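Local structure of HI1317 (Haemophilus influenzae, 1JOV) at residues A[148-153]-A[244-249]; A[40-45]-A[71-76]; A[55-60]-A[67-72]. The protein probably interconverts the alpha and beta anomers of D-glucose 6-phosphate. All blocks are in the same frame, centred on the assembly; numbering follows the deposited sequence.

Interaction 1. Residues A[148-153]-A[244-249]; sequences ALHTYF and MLCLET
H150 and E248, the two predicted active-site residues, meet where strands 145-154 and 244-251 run antiparallel. Their side chains lie side by side: the E248 carboxylate stacks over one face of the imidazole, the two planes 23° apart. OE2 comes 3.1 Å from NE2 of H150 but sits above the ring, too poorly angled for a hydrogen bond. With CG anti to its backbone N (chi1 -169°), the imidazole reaches across to E248, and CG of E248 adds a CH-pi contact over the ring. This is consistent with the His/Glu pair of the galactose mutarotase-like fold. The pairing is regular at both ends: L149 N hydrogen-bonds to T249 O (2.9 Å) and F153 N to L245 O (2.8 Å). Between these pairs H150 centres an inverse gamma turn, and L247 N makes a weak bond of 3.4 Å to T151 O. A water bridges T151 OG1, L247 O and T249 OG1, the last also hydrogen-bonded to H217 ND1. On the face bearing Y152, SG of C246 rests 3.5 Å from the centroid of the phenol ring, a sulfur-aromatic contact, while CE of M244 touches that ring's edge, 3.5 Å from CD2.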
ATOM      1  N   ALA A 148      -0.178  -7.612  -5.264  1.00 18.81           N
ATOM      2  CA  ALA A 148      -1.150  -6.880  -4.475  1.00 17.12           C
ATOM      3  C   ALA A 148      -0.473  -5.646  -3.939  1.00 19.16           C
ATOM      4  O   ALA A 148       0.698  -5.669  -3.570  1.00 20.34           O
ATOM      5  CB  ALA A 148      -1.703  -7.717  -3.329  1.00 18.38           C
ATOM      6  N   LEU A 149      -1.222  -4.564  -3.878  1.00 16.71           N
ATOM      7  CA  LEU A 149      -0.864  -3.305  -3.291  1.00 16.02           C
ATOM      8  C   LEU A 149      -1.552  -3.361  -1.947  1.00 23.71           C
ATOM      9  O   LEU A 149      -2.747  -3.111  -1.854  1.00 17.85           O
ATOM     10  CB  LEU A 149      -1.269  -2.106  -4.128  1.00 15.11           C
ATOM     11  CG  LEU A 149      -1.049  -2.288  -5.628  1.00 16.45           C
ATOM     12  CD1 LEU A 149      -1.766  -1.189  -6.412  1.00 21.69           C
ATOM     13  CD2 LEU A 149       0.428  -2.300  -5.956  1.00 18.92           C
ATOM     14  N   HIS A 150      -0.826  -3.679  -0.925  1.00 17.16           N
ATOM     15  CA  HIS A 150      -1.410  -3.952   0.382  1.00 21.16           C
ATOM     16  C   HIS A 150      -1.585  -2.718   1.273  1.00 22.98           C
ATOM     17  O   HIS A 150      -1.000  -2.595   2.358  1.00 20.70           O
ATOM     18  CB  HIS A 150      -0.499  -4.986   0.959  1.00 19.20           C
ATOM     19  CG  HIS A 150      -0.947  -5.714   2.224  1.00 17.51           C
ATOM     20  ND1 HIS A 150      -1.285  -5.081   3.382  1.00 20.89           N
ATOM     21  CD2 HIS A 150      -1.068  -7.047   2.452  1.00 26.22           C
ATOM     22  CE1 HIS A 150      -1.540  -5.992   4.307  1.00 24.43           C
ATOM     23  NE2 HIS A 150      -1.410  -7.168   3.759  1.00 25.08           N
ATOM     24  N   THR A 151      -2.395  -1.836   0.755  1.00 16.27           N
ATOM     25  CA  THR A 151      -2.491  -0.481   1.343  1.00 18.74           C
ATOM     26  C   THR A 151      -3.054  -0.447   2.786  1.00 18.79           C
ATOM     27  O   THR A 151      -4.135  -0.958   3.056  1.00 20.05           O
ATOM     28  CB  THR A 151      -3.375   0.411   0.430  1.00 18.81           C
ATOM     29  OG1 THR A 151      -2.942   0.248  -0.943  1.00 19.60           O
ATOM     30  CG2 THR A 151      -3.262   1.990   0.848  1.00 18.87           C
ATOM     31  N   TYR A 152      -2.252   0.197   3.635  1.00 17.59           N
ATOM     32  CA  TYR A 152      -2.683   0.432   5.035  1.00 16.53           C
ATOM     33  C   TYR A 152      -3.141   1.842   5.149  1.00 18.84           C
ATOM     34  O   TYR A 152      -2.348   2.834   5.074  1.00 19.39           O
ATOM     35  CB  TYR A 152      -1.550   0.212   6.090  1.00 18.27           C
ATOM     36  CG  TYR A 152      -0.983  -1.123   6.247  1.00 21.48           C
ATOM     37  CD1 TYR A 152      -0.148  -1.713   5.287  1.00 22.16           C
ATOM     38  CD2 TYR A 152      -1.130  -1.780   7.457  1.00 20.97           C
ATOM     39  CE1 TYR A 152       0.411  -3.016   5.500  1.00 20.83           C
ATOM     40  CE2 TYR A 152      -0.599  -3.033   7.665  1.00 20.66           C
ATOM     41  CZ  TYR A 152       0.193  -3.643   6.730  1.00 25.04           C
ATOM     42  OH  TYR A 152       0.749  -4.881   6.987  1.00 22.60           O
ATOM     43  N   PHE A 153      -4.472   1.959   5.351  1.00 18.96           N
ATOM     44  CA  PHE A 153      -5.053   3.315   5.457  1.00 24.09           C
ATOM     45  C   PHE A 153      -5.122   3.750   6.926  1.00 20.92           C
ATOM     46  O   PHE A 153      -5.291   2.922   7.822  1.00 23.47           O
ATOM     47  CB  PHE A 153      -6.446   3.381   4.869  1.00 25.94           C
ATOM     48  CG  PHE A 153      -6.461   3.128   3.432  1.00 21.92           C
ATOM     49  CD1 PHE A 153      -6.127   4.130   2.556  1.00 25.07           C
ATOM     50  CD2 PHE A 153      -6.773   1.873   2.970  1.00 21.49           C
ATOM     51  CE1 PHE A 153      -6.101   3.858   1.146  1.00 18.85           C
ATOM     52  CE2 PHE A 153      -6.736   1.592   1.675  1.00 20.52           C
ATOM     53  CZ  PHE A 153      -6.456   2.598   0.704  1.00 20.95           C
ATOM     54  N   MET A 244      -5.868   1.647  11.850  1.00 26.14           N
ATOM     55  CA  MET A 244      -5.532   1.209  10.475  1.00 26.10           C
ATOM     56  C   MET A 244      -6.634   0.299   9.922  1.00 29.56           C
ATOM     57  O   MET A 244      -7.479  -0.252  10.644  1.00 26.61           O
ATOM     58  CB  MET A 244      -4.214   0.469  10.453  1.00 22.92           C
ATOM     59  CG  MET A 244      -4.158  -0.708  11.362  1.00 26.89           C
ATOM     60  SD  MET A 244      -4.885  -2.190  10.745  1.00 33.55           S
ATOM     61  CE  MET A 244      -3.483  -2.726   9.935  1.00 31.90           C
ATOM     62  N   LEU A 245      -6.668   0.234   8.605  1.00 25.38           N
ATOM     63  CA  LEU A 245      -7.473  -0.730   7.903  1.00 27.80           C
ATOM     64  C   LEU A 245      -6.814  -0.935   6.527  1.00 22.86           C
ATOM     65  O   LEU A 245      -6.523   0.036   5.815  1.00 22.97           O
ATOM     66  CB  LEU A 245      -8.880  -0.235   7.728  1.00 27.44           C
ATOM     67  CG  LEU A 245      -9.866  -1.103   6.958  1.00 25.52           C
ATOM     68  CD1 LEU A 245      -9.882  -2.469   7.657  1.00 32.82           C
ATOM     69  CD2 LEU A 245     -11.267  -0.459   6.940  1.00 30.05           C
ATOM     70  N   CYS A 246      -6.657  -2.193   6.169  1.00 19.94           N
ATOM     71  CA  CYS A 246      -6.171  -2.505   4.801  1.00 22.82           C
ATOM     72  C   CYS A 246      -7.289  -2.820   3.812  1.00 28.45           C
ATOM     73  O   CYS A 246      -8.138  -3.677   4.074  1.00 23.06           O
ATOM     74  CB  CYS A 246      -5.225  -3.678   4.876  1.00 23.78           C
ATOM     75  SG  CYS A 246      -3.631  -3.259   5.641  1.00 23.90           S
ATOM     76  N   LEU A 247      -7.258  -2.140   2.659  1.00 21.99           N
ATOM     77  CA  LEU A 247      -8.158  -2.379   1.523  1.00 22.54           C
ATOM     78  C   LEU A 247      -7.162  -2.555   0.350  1.00 21.42           C
ATOM     79  O   LEU A 247      -6.715  -1.566  -0.240  1.00 21.37           O
ATOM     80  CB  LEU A 247      -9.180  -1.280   1.291  1.00 22.38           C
ATOM     81  CG  LEU A 247     -10.411  -1.845   0.585  1.00 28.13           C
ATOM     82  CD1 LEU A 247     -11.576  -0.872   0.642  1.00 31.19           C
ATOM     83  CD2 LEU A 247     -10.096  -2.198  -0.866  1.00 32.62           C
ATOM     84  N   GLU A 248      -6.791  -3.782   0.096  1.00 18.21           N
ATOM     85  CA  GLU A 248      -5.770  -4.145  -0.850  1.00 20.69           C
ATOM     86  C   GLU A 248      -6.233  -4.317  -2.300  1.00 23.49           C
ATOM     87  O   GLU A 248      -7.220  -5.020  -2.576  1.00 19.42           O
ATOM     88  CB  GLU A 248      -5.134  -5.461  -0.437  1.00 18.25           C
ATOM     89  CG  GLU A 248      -4.725  -5.513   1.020  1.00 21.17           C
ATOM     90  CD  GLU A 248      -4.282  -6.880   1.518  1.00 23.29           C
ATOM     91  OE1 GLU A 248      -3.880  -7.704   0.689  1.00 25.57           O
ATOM     92  OE2 GLU A 248      -4.331  -7.119   2.744  1.00 26.10           O
ATOM     93  N   THR A 249      -5.532  -3.691  -3.244  1.00 18.71           N
ATOM     94  CA  THR A 249      -5.770  -3.801  -4.699  1.00 22.08           C
ATOM     95  C   THR A 249      -5.071  -5.090  -5.151  1.00 19.82           C
ATOM     96  O   THR A 249      -3.840  -5.162  -4.997  1.00 21.17           O
ATOM     97  CB  THR A 249      -5.157  -2.627  -5.411  1.00 21.90           C
ATOM     98  OG1 THR A 249      -5.617  -1.394  -4.823  1.00 20.41           O
ATOM     99  CG2 THR A 249      -5.539  -2.652  -6.883  1.00 20.72           C
TER
HETATM  100  O   HOH W   1      -5.252  -0.210  -2.198  1.00 23.31           O

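Interaction 2. Residues A[40-45]-A[71-76]; sequences AQLISW and GGVPIC
Q41 and G71 are joined by a side chain-to-backbone hydrogen bond, NE2 of Q41 reaching O of G71 at 2.9 Å. The acceptor lies close to the plane of the Q41 amide and the donor approaches nearly along the C=O axis, but the bond is bent at the hydrogen (137°). Q41 is extended, its CG anti to the backbone N (chi1 -169°), and the amide passes beside P74, with CD 3.6 Å from CA of P74 and NE2 3.6 Å from its ring CG. The second direct bond is backbone to backbone, V73 N to L42 O at 2.8 Å. Here CA of G72 stands 3.0 Å from that same L42 oxygen; G72 has positive phi, and a side chain on it would collide with L42 O and I43 CA. Two waters complete the first shell. One donates to A40 O and V73 O and accepts from L42 N; the other donates to Q41 OE1 and accepts from I75 N at 2.9 Å. Both ends of the carboxamide are therefore engaged, which fixes its rotation. Further out, NE2 of Q41 also bonds to I69 O, and L42 packs against L55 and I35. A classic bulge sets I43 and S44 opposite the single residue K34. P74, which also touches Y152, lies about 4 Å from H150 between nearest side-chain atoms. Strand 41-47, an edge of the five-stranded antiparallel sheet, thus meets the segment leading into edge strand 75-76 of the seven-stranded sheet in this aldose 1-epimerase family fold, next to the predicted active site.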
ATOM      1  N   ALA A  40      10.155  -0.359  -2.814  1.00 15.12           N
ATOM      2  CA  ALA A  40       9.526   0.820  -3.465  1.00 16.54           C
ATOM      3  C   ALA A  40       8.241   1.109  -2.710  1.00 17.70           C
ATOM      4  O   ALA A  40       7.138   1.204  -3.328  1.00 14.42           O
ATOM      5  CB  ALA A  40       9.229   0.461  -4.950  1.00 16.61           C
ATOM      6  N   GLN A  41       8.315   1.260  -1.387  1.00 13.10           N
ATOM      7  CA  GLN A  41       7.135   1.250  -0.575  1.00 13.87           C
ATOM      8  C   GLN A  41       6.670   2.614  -0.094  1.00 17.86           C
ATOM      9  O   GLN A  41       7.347   3.272   0.707  1.00 14.87           O
ATOM     10  CB  GLN A  41       7.325   0.305   0.613  1.00 13.49           C
ATOM     11  CG  GLN A  41       6.115   0.004   1.378  1.00 14.95           C
ATOM     12  CD  GLN A  41       6.360  -1.192   2.296  1.00 15.52           C
ATOM     13  OE1 GLN A  41       7.111  -2.112   1.990  1.00 16.84           O
ATOM     14  NE2 GLN A  41       5.593  -1.180   3.427  1.00 16.45           N
ATOM     15  N   LEU A  42       5.638   3.179  -0.709  1.00 15.80           N
ATOM     16  CA  LEU A  42       5.091   4.443  -0.176  1.00 15.60           C
ATOM     17  C   LEU A  42       4.658   4.241   1.315  1.00 16.36           C
ATOM     18  O   LEU A  42       3.890   3.290   1.614  1.00 15.67           O
ATOM     19  CB  LEU A  42       3.854   4.744  -1.032  1.00 16.98           C
ATOM     20  CG  LEU A  42       3.145   6.072  -0.686  1.00 16.80           C
ATOM     21  CD1 LEU A  42       3.970   7.403  -0.800  1.00 19.10           C
ATOM     22  CD2 LEU A  42       1.878   6.168  -1.581  1.00 18.84           C
ATOM     23  N   ILE A  43       5.304   4.955   2.240  1.00 15.14           N
ATOM     24  CA  ILE A  43       4.870   4.862   3.631  1.00 18.51           C
ATOM     25  C   ILE A  43       4.153   6.027   4.277  1.00 22.76           C
ATOM     26  O   ILE A  43       3.661   5.887   5.414  1.00 19.90           O
ATOM     27  CB  ILE A  43       6.112   4.431   4.478  1.00 19.50           C
ATOM     28  CG1 ILE A  43       7.295   5.360   4.217  1.00 22.38           C
ATOM     29  CG2 ILE A  43       6.442   2.996   4.048  1.00 21.72           C
ATOM     30  CD1 ILE A  43       8.432   5.221   5.257  1.00 22.56           C
ATOM     31  N   SER A  44       4.099   7.146   3.555  1.00 16.74           N
ATOM     32  CA  SER A  44       3.366   8.316   4.075  1.00 20.91           C
ATOM     33  C   SER A  44       2.879   9.139   2.874  1.00 15.71           C
ATOM     34  O   SER A  44       3.582   9.261   1.872  1.00 17.88           O
ATOM     35  CB  SER A  44       4.321   9.184   4.875  1.00 22.12           C
ATOM     36  OG  SER A  44       3.728  10.435   5.277  1.00 26.08           O
ATOM     37  N   TRP A  45       1.690   9.632   2.993  1.00 19.67           N
ATOM     38  CA  TRP A  45       1.190  10.530   1.943  1.00 18.37           C
ATOM     39  C   TRP A  45       0.200  11.496   2.578  1.00 23.65           C
ATOM     40  O   TRP A  45      -0.830  11.069   3.078  1.00 22.16           O
ATOM     41  CB  TRP A  45       0.620   9.793   0.691  1.00 19.99           C
ATOM     42  CG  TRP A  45      -0.032  10.754  -0.235  1.00 20.90           C
ATOM     43  CD1 TRP A  45       0.529  11.844  -0.849  1.00 25.51           C
ATOM     44  CD2 TRP A  45      -1.405  10.715  -0.659  1.00 19.81           C
ATOM     45  NE1 TRP A  45      -0.400  12.460  -1.661  1.00 28.98           N
ATOM     46  CE2 TRP A  45      -1.619  11.847  -1.469  1.00 26.00           C
ATOM     47  CE3 TRP A  45      -2.488   9.891  -0.368  1.00 23.05           C
ATOM     48  CZ2 TRP A  45      -2.849  12.090  -2.074  1.00 27.89           C
ATOM     49  CZ3 TRP A  45      -3.733  10.153  -0.946  1.00 28.94           C
ATOM     50  CH2 TRP A  45      -3.892  11.276  -1.744  1.00 27.50           C
ATOM     51  N   GLY A  71       3.180  -1.223   7.214  1.00 20.92           N
ATOM     52  CA  GLY A  71       2.437   0.012   6.944  1.00 17.78           C
ATOM     53  C   GLY A  71       2.600   0.559   5.544  1.00 15.62           C
ATOM     54  O   GLY A  71       3.363  -0.005   4.766  1.00 19.64           O
ATOM     55  N   GLY A  72       1.940   1.636   5.160  1.00 17.74           N
ATOM     56  CA  GLY A  72       2.159   2.132   3.805  1.00 15.57           C
ATOM     57  C   GLY A  72       1.562   1.222   2.721  1.00 16.94           C
ATOM     58  O   GLY A  72       0.463   0.679   2.893  1.00 19.89           O
ATOM     59  N   VAL A  73       2.284   1.052   1.595  1.00 16.08           N
ATOM     60  CA  VAL A  73       1.730   0.223   0.530  1.00 17.74           C
ATOM     61  C   VAL A  73       2.744  -0.795   0.100  1.00 14.18           C
ATOM     62  O   VAL A  73       3.456  -0.680  -0.843  1.00 13.93           O
ATOM     63  CB  VAL A  73       1.357   1.122  -0.706  1.00 17.12           C
ATOM     64  CG1 VAL A  73       0.658   0.240  -1.720  1.00 18.71           C
ATOM     65  CG2 VAL A  73       0.495   2.248  -0.241  1.00 19.53           C
ATOM     66  N   PRO A  74       2.895  -1.875   0.862  1.00 15.57           N
ATOM     67  CA  PRO A  74       3.832  -2.943   0.522  1.00 16.56           C
ATOM     68  C   PRO A  74       3.376  -3.554  -0.817  1.00 19.70           C
ATOM     69  O   PRO A  74       2.164  -3.685  -1.093  1.00 17.13           O
ATOM     70  CB  PRO A  74       3.613  -4.058   1.585  1.00 19.12           C
ATOM     71  CG  PRO A  74       2.858  -3.331   2.720  1.00 20.63           C
ATOM     72  CD  PRO A  74       2.045  -2.108   2.058  1.00 15.76           C
ATOM     73  N   ILE A  75       4.333  -3.935  -1.588  1.00 18.31           N
ATOM     74  CA  ILE A  75       4.115  -4.610  -2.870  1.00 15.23           C
ATOM     75  C   ILE A  75       4.249  -6.108  -2.675  1.00 17.44           C
ATOM     76  O   ILE A  75       5.380  -6.530  -2.313  1.00 17.71           O
ATOM     77  CB  ILE A  75       5.215  -4.104  -3.878  1.00 19.27           C
ATOM     78  CG1 ILE A  75       5.276  -2.550  -4.089  1.00 19.19           C
ATOM     79  CG2 ILE A  75       5.132  -4.835  -5.252  1.00 19.80           C
ATOM     80  CD1 ILE A  75       3.991  -2.087  -4.641  1.00 23.19           C
ATOM     81  N   CYS A  76       3.135  -6.834  -2.717  1.00 17.17           N
ATOM     82  CA  CYS A  76       3.231  -8.310  -2.597  1.00 14.99           C
ATOM     83  C   CYS A  76       3.423  -8.890  -3.986  1.00 18.51           C
ATOM     84  O   CYS A  76       2.560  -8.628  -4.842  1.00 18.52           O
ATOM     85  CB  CYS A  76       1.934  -8.808  -1.968  1.00 18.45           C
ATOM     86  SG  CYS A  76       1.523  -7.911  -0.450  1.00 22.27           S
TER
HETATM   87  O   HOH W   2       4.395   1.381  -2.610  1.00 16.77           O
HETATM   88  O   HOH W   3       7.002  -3.077  -0.713  1.00 16.74           O

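Interaction 3. Residues A[55-60]-A[67-72]; sequences LWLSEV and NAIRGG. With SO4 (sulfate ion), chain B.
R70 packs the root of its side chain against S58 and W56 before its tip leaves the contact. CB lies 3.9 Å from CB of S58. CG, anti to the backbone N, touches both that S58 carbon and CZ3 of W56, each 3.9 Å away. The chain then bends at chi2 (66°) and again at chi3 (68°), turning the guanidinium away from the 55-60 segment. At the tip NH2 donates 2.6 Å to O3 of a sulfate ion, which approaches at the guanidinium edge, in its plane, along a fairly straight bond (163°). NH2 also bonds to S234 O, and the sulfate, probably from the crystallisation liquor, has a second arginine partner in R92. Along the backbone the two segments, both in the long loop between strands 41-47 and 75-76, form a single bridge at L57 and G71, short of a regular ladder: S58 N donates to R70 O at 2.9 Å and G72 N to W56 O at 2.7 Å. The backbones close in tightly at G71, where CA comes 3.1 Å from W56 O; a CB there would strike W56 O and L57 CA, so the bridge depends on the lack of a side chain. S58 forms an ST turn, its OG accepting from V60 N and bonding also with G235 O. On the other side of the bridge, CD1 of L57 meets CG2 of I69 at 3.6 Å.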
ATOM      1  N   LEU A  55      -1.885   7.427   4.919  1.00 18.95           N
ATOM      2  CA  LEU A  55      -1.443   6.067   5.131  1.00 18.85           C
ATOM      3  C   LEU A  55      -0.999   5.805   6.586  1.00 16.70           C
ATOM      4  O   LEU A  55      -0.520   6.736   7.287  1.00 19.90           O
ATOM      5  CB  LEU A  55      -0.250   5.811   4.226  1.00 21.21           C
ATOM      6  CG  LEU A  55      -0.616   5.906   2.742  1.00 21.03           C
ATOM      7  CD1 LEU A  55       0.655   5.753   1.955  1.00 19.47           C
ATOM      8  CD2 LEU A  55      -1.573   4.799   2.328  1.00 21.08           C
ATOM      9  N   TRP A  56      -1.116   4.584   7.002  1.00 20.44           N
ATOM     10  CA  TRP A  56      -0.651   4.264   8.335  1.00 19.83           C
ATOM     11  C   TRP A  56       0.671   3.549   8.306  1.00 22.30           C
ATOM     12  O   TRP A  56       0.949   2.671   7.428  1.00 21.26           O
ATOM     13  CB  TRP A  56      -1.731   3.377   9.004  1.00 21.37           C
ATOM     14  CG  TRP A  56      -1.393   2.809  10.350  1.00 18.24           C
ATOM     15  CD1 TRP A  56      -1.784   3.371  11.596  1.00 23.43           C
ATOM     16  CD2 TRP A  56      -0.829   1.545  10.648  1.00 25.89           C
ATOM     17  NE1 TRP A  56      -1.345   2.573  12.617  1.00 25.19           N
ATOM     18  CE2 TRP A  56      -0.777   1.436  12.081  1.00 27.51           C
ATOM     19  CE3 TRP A  56      -0.262   0.536   9.889  1.00 20.48           C
ATOM     20  CZ2 TRP A  56      -0.219   0.339  12.715  1.00 26.02           C
ATOM     21  CZ3 TRP A  56       0.334  -0.558  10.510  1.00 26.04           C
ATOM     22  CH2 TRP A  56       0.304  -0.672  11.929  1.00 27.13           C
ATOM     23  N   LEU A  57       1.509   3.891   9.278  1.00 19.00           N
ATOM     24  CA  LEU A  57       2.835   3.276   9.425  1.00 19.29           C
ATOM     25  C   LEU A  57       2.941   2.889  10.902  1.00 23.53           C
ATOM     26  O   LEU A  57       2.652   3.743  11.752  1.00 27.11           O
ATOM     27  CB  LEU A  57       3.972   4.232   9.118  1.00 19.59           C
ATOM     28  CG  LEU A  57       5.375   3.727   9.335  1.00 21.19           C
ATOM     29  CD1 LEU A  57       5.653   2.506   8.387  1.00 21.98           C
ATOM     30  CD2 LEU A  57       6.332   4.878   8.971  1.00 28.26           C
ATOM     31  N   SER A  58       3.332   1.647  11.180  1.00 23.64           N
ATOM     32  CA  SER A  58       3.451   1.180  12.595  1.00 23.20           C
ATOM     33  C   SER A  58       4.359   2.071  13.418  1.00 19.06           C
ATOM     34  O   SER A  58       5.450   2.475  12.975  1.00 23.31           O
ATOM     35  CB  SER A  58       4.052  -0.205  12.637  1.00 34.95           C
ATOM     36  OG  SER A  58       4.329  -0.534  13.994  1.00 33.52           O
ATOM     37  N   GLU A  59       3.845   2.440  14.602  1.00 22.98           N
ATOM     38  CA  GLU A  59       4.599   3.316  15.494  1.00 28.02           C
ATOM     39  C   GLU A  59       5.815   2.601  16.079  1.00 27.40           C
ATOM     40  O   GLU A  59       6.735   3.236  16.617  1.00 33.28           O
ATOM     41  CB  GLU A  59       3.709   4.008  16.547  1.00 28.79           C
ATOM     42  CG  GLU A  59       3.265   3.110  17.688  1.00 36.26           C
ATOM     43  CD  GLU A  59       2.058   2.241  17.388  1.00 41.74           C
ATOM     44  OE1 GLU A  59       1.659   2.085  16.204  1.00 24.79           O
ATOM     45  OE2 GLU A  59       1.506   1.667  18.356  1.00 33.72           O
ATOM     46  N   VAL A  60       5.838   1.301  15.873  1.00 28.58           N
ATOM     47  CA  VAL A  60       7.001   0.550  16.290  1.00 31.56           C
ATOM     48  C   VAL A  60       7.795  -0.027  15.127  1.00 29.21           C
ATOM     49  O   VAL A  60       8.566  -0.949  15.308  1.00 33.91           O
ATOM     50  CB  VAL A  60       6.590  -0.544  17.283  1.00 29.89           C
ATOM     51  CG1 VAL A  60       6.117   0.063  18.584  1.00 50.33           C
ATOM     52  CG2 VAL A  60       5.511  -1.413  16.671  1.00 34.03           C
ATOM     53  N   ASN A  67      13.618  -6.714   6.248  1.00 23.12           N
ATOM     54  CA  ASN A  67      12.457  -6.961   7.061  1.00 28.02           C
ATOM     55  C   ASN A  67      11.300  -6.032   6.573  1.00 22.90           C
ATOM     56  O   ASN A  67      11.493  -4.828   6.554  1.00 22.56           O
ATOM     57  CB  ASN A  67      12.808  -6.548   8.491  1.00 28.34           C
ATOM     58  CG  ASN A  67      11.708  -6.786   9.452  1.00 31.09           C
ATOM     59  OD1 ASN A  67      11.079  -5.829   9.924  1.00 50.58           O
ATOM     60  ND2 ASN A  67      11.391  -8.074   9.731  1.00 36.65           N
ATOM     61  N   ALA A  68      10.236  -6.654   6.179  1.00 28.19           N
ATOM     62  CA  ALA A  68       9.121  -5.945   5.539  1.00 26.83           C
ATOM     63  C   ALA A  68       8.645  -4.877   6.446  1.00 25.79           C
ATOM     64  O   ALA A  68       8.518  -5.096   7.663  1.00 29.06           O
ATOM     65  CB  ALA A  68       7.990  -6.878   5.166  1.00 23.73           C
ATOM     66  N   ILE A  69       8.430  -3.678   5.914  1.00 20.36           N
ATOM     67  CA  ILE A  69       7.935  -2.574   6.685  1.00 20.67           C
ATOM     68  C   ILE A  69       6.438  -2.698   6.887  1.00 22.20           C
ATOM     69  O   ILE A  69       5.688  -2.964   5.949  1.00 20.43           O
ATOM     70  CB  ILE A  69       8.263  -1.214   5.952  1.00 19.63           C
ATOM     71  CG1 ILE A  69       9.794  -0.993   5.897  1.00 21.19           C
ATOM     72  CG2 ILE A  69       7.536   0.037   6.517  1.00 18.23           C
ATOM     73  CD1 ILE A  69      10.219   0.028   4.775  1.00 22.16           C
ATOM     74  N   ARG A  70       5.965  -2.496   8.130  1.00 18.91           N
ATOM     75  CA  ARG A  70       4.597  -2.660   8.532  1.00 19.63           C
ATOM     76  C   ARG A  70       3.842  -1.371   8.360  1.00 19.41           C
ATOM     77  O   ARG A  70       3.809  -0.447   9.221  1.00 21.26           O
ATOM     78  CB  ARG A  70       4.527  -3.113  10.038  1.00 23.99           C
ATOM     79  CG  ARG A  70       3.146  -3.293  10.501  1.00 24.81           C
ATOM     80  CD  ARG A  70       2.322  -4.460   9.842  1.00 21.56           C
ATOM     81  NE  ARG A  70       2.817  -5.788  10.216  1.00 22.01           N
ATOM     82  CZ  ARG A  70       2.541  -6.921   9.616  1.00 26.24           C
ATOM     83  NH1 ARG A  70       1.638  -6.937   8.631  1.00 25.60           N
ATOM     84  NH2 ARG A  70       3.088  -8.088  10.036  1.00 28.26           N
ATOM     85  N   GLY A  71       3.180  -1.223   7.214  1.00 20.92           N
ATOM     86  CA  GLY A  71       2.437   0.012   6.944  1.00 17.78           C
ATOM     87  C   GLY A  71       2.600   0.559   5.544  1.00 15.62           C
ATOM     88  O   GLY A  71       3.363  -0.005   4.766  1.00 19.64           O
ATOM     89  N   GLY A  72       1.940   1.636   5.160  1.00 17.74           N
ATOM     90  CA  GLY A  72       2.159   2.132   3.805  1.00 15.57           C
ATOM     91  C   GLY A  72       1.562   1.222   2.721  1.00 16.94           C
ATOM     92  O   GLY A  72       0.463   0.679   2.893  1.00 19.89           O
TER
HETATM   93  S   SO4 B 280       3.304 -10.230   7.215  1.00 53.11           S
HETATM   94  O1  SO4 B 280       3.336  -8.859   6.744  1.00 39.79           O
HETATM   95  O2  SO4 B 280       2.309 -10.887   6.423  1.00 43.29           O
HETATM   96  O3  SO4 B 280       2.968 -10.321   8.654  1.00 45.87           O
HETATM   97  O4  SO4 B 280       4.618 -10.804   7.102  1.00 39.75           O

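Y152 is the hub: it belongs to interaction 1 but its backbone N bonds to G72 O (2.9 Å), a residue shared by interactions 2 and 3, its ring CD1 packs on G71 CA (3.5 Å), and its OH bonds to NH1 of R70 (2.8 Å) from interaction 3. Earlier on the same strand, A148 O meets C76 N at 2.8 Å, so strand 75-76 of interaction 2 flanks 145-154 on the side away from 244-251. L42 CG touches L55 CD1 (3.6 Å), joining interactions 2 and 3. R70, holding the sulfate, lies about 5 Å from H150 between nearest side-chain atoms, consistent with a pocket for an anionic substrate.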